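Galactitol 1-phosphate 5-dehydrogenase (Escherichia coli, PDB 4UEJ) catalyses the NAD-dependent oxidation of galactitol 1-phosphate to D-tagatose 6-phosphate as a zinc-containing alcohol dehydrogenase. Local coordinates at residues F142-P145 against I146-L150. Numbering follows the deposited sequence.
Sequences FIEP and ITVGL
Thr147 folds its hydroxyl back onto the preceding turn, where OG1 donates to Glu144 O at 2.7 Å. With chi1 at 64°, OG1 is tucked against its own backbone and meets that oxygen close to the carbonyl plane, at a C=O...OG1 angle of 127°. The methyl CG2 of Thr147 packs 3.2 Å from Ile143 O. Ile146 lays CG1 along Phe142 O at 3.1 Å. Ile146 N and Thr147 N bond to Phe142 O and Ile143 O in regular helical i to i+4 fashion. Val148 N divides its single N-H between Glu144 O, a weak i to i+4 bond, and Pro145 O, an i to i+3 bond from 73° above the carbonyl plane. A water lies 2.8 Å from Pro145 O, probably as donor, and accepts a weak bond from Gly149 N.

These are the first turns of helix 143-155, which starts beside the catalytic zinc and packs on helix 171-182 of the Rossmann-type domain. Glu144 is probably a zinc ligand in some states, as in relatives; here its side chain stays about 4 Å (nearest atoms) from the metal, which Cys38 and His59 bind. A glycerol lies beside the carboxylate. Asn289 ND2 bonds to Thr147 OG1 and weakly to Glu144 OE2, linking the two residues. Ile146 packs on Leu175, Cys179, Ala302 and Leu306.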
loop_
_atom_site.group_PDB
_atom_site.type_symbol
_atom_site.label_atom_id
_atom_site.label_comp_id
_atom_site.label_asym_id
_atom_site.label_seq_id
_atom_site.Cartn_x
_atom_site.Cartn_y
_atom_site.Cartn_z
ATOM N N PHE A 142 24.185 -16.681 2.825
ATOM C CA PHE A 142 22.733 -16.604 2.959
ATOM C C PHE A 142 22.288 -15.399 3.753
ATOM O O PHE A 142 21.088 -15.124 3.838
ATOM C CB PHE A 142 22.178 -17.878 3.607
ATOM C CG PHE A 142 22.119 -19.046 2.670
ATOM C CD1 PHE A 142 23.217 -19.865 2.502
ATOM C CD2 PHE A 142 20.973 -19.303 1.933
ATOM C CE1 PHE A 142 23.169 -20.948 1.633
ATOM C CE2 PHE A 142 20.921 -20.381 1.062
ATOM C CZ PHE A 142 22.026 -21.202 0.911
ATOM N N ILE A 143 23.243 -14.668 4.324
ATOM C CA ILE A 143 22.865 -13.528 5.157
ATOM C C ILE A 143 22.114 -12.464 4.369
ATOM O O ILE A 143 21.081 -11.976 4.827
ATOM C CB ILE A 143 24.084 -12.900 5.823
ATOM C CG1 ILE A 143 24.664 -13.890 6.827
ATOM C CG2 ILE A 143 23.710 -11.597 6.529
ATOM C CD1 ILE A 143 25.687 -13.267 7.720
ATOM N N GLU A 144 22.623 -12.107 3.193
ATOM C CA GLU A 144 21.970 -11.113 2.365
ATOM C C GLU A 144 20.520 -11.525 2.001
ATOM O O GLU A 144 19.588 -10.733 2.217
ATOM C CB GLU A 144 22.833 -10.830 1.127
ATOM C CG GLU A 144 22.533 -9.514 0.433
ATOM C CD GLU A 144 21.406 -9.613 -0.554
ATOM O OE1 GLU A 144 20.938 -10.741 -0.810
ATOM O OE2 GLU A 144 20.969 -8.556 -1.061
ATOM N N PRO A 145 20.306 -12.763 1.502
ATOM C CA PRO A 145 18.901 -13.096 1.218
ATOM C C PRO A 145 18.008 -13.210 2.471
ATOM O O PRO A 145 16.805 -12.905 2.365
ATOM C CB PRO A 145 19.000 -14.441 0.462
ATOM C CG PRO A 145 20.378 -14.943 0.701
ATOM C CD PRO A 145 21.231 -13.717 0.860
ATOM N N ILE A 146 18.566 -13.572 3.625
ATOM C CA ILE A 146 17.790 -13.535 4.870
ATOM C C ILE A 146 17.307 -12.118 5.144
ATOM O O ILE A 146 16.145 -11.892 5.484
ATOM C CB ILE A 146 18.606 -14.023 6.058
ATOM C CG1 ILE A 146 18.854 -15.522 5.913
ATOM C CG2 ILE A 146 17.849 -13.795 7.379
ATOM C CD1 ILE A 146 19.920 -15.997 6.831
ATOM N N THR A 147 18.204 -11.155 4.975
ATOM C CA THR A 147 17.838 -9.788 5.325
ATOM C C THR A 147 16.754 -9.208 4.433
ATOM O O THR A 147 16.129 -8.244 4.823
ATOM C CB THR A 147 19.038 -8.815 5.299
ATOM O OG1 THR A 147 19.569 -8.711 3.969
ATOM C CG2 THR A 147 20.121 -9.279 6.297
ATOM N N VAL A 148 16.544 -9.771 3.247
ATOM C CA VAL A 148 15.458 -9.306 2.387
ATOM C C VAL A 148 14.112 -9.432 3.119
ATOM O O VAL A 148 13.343 -8.455 3.234
ATOM C CB VAL A 148 15.410 -10.081 1.071
ATOM C CG1 VAL A 148 14.195 -9.688 0.267
ATOM C CG2 VAL A 148 16.685 -9.823 0.266
ATOM N N GLY A 149 13.840 -10.629 3.622
ATOM C CA GLY A 149 12.622 -10.891 4.360
ATOM C C GLY A 149 12.582 -10.117 5.657
ATOM O O GLY A 149 11.541 -9.590 6.029
ATOM N N LEU A 150 13.720 -10.032 6.338
ATOM C CA LEU A 150 13.788 -9.312 7.594
ATOM C C LEU A 150 13.478 -7.836 7.385
ATOM O O LEU A 150 12.857 -7.212 8.238
ATOM C CB LEU A 150 15.154 -9.454 8.252
ATOM C CG LEU A 150 15.452 -10.853 8.804
ATOM C CD1 LEU A 150 16.806 -10.815 9.529
ATOM C CD2 LEU A 150 14.363 -11.264 9.774
HETATM O O HOH W 1 14.252 -13.679 3.149
#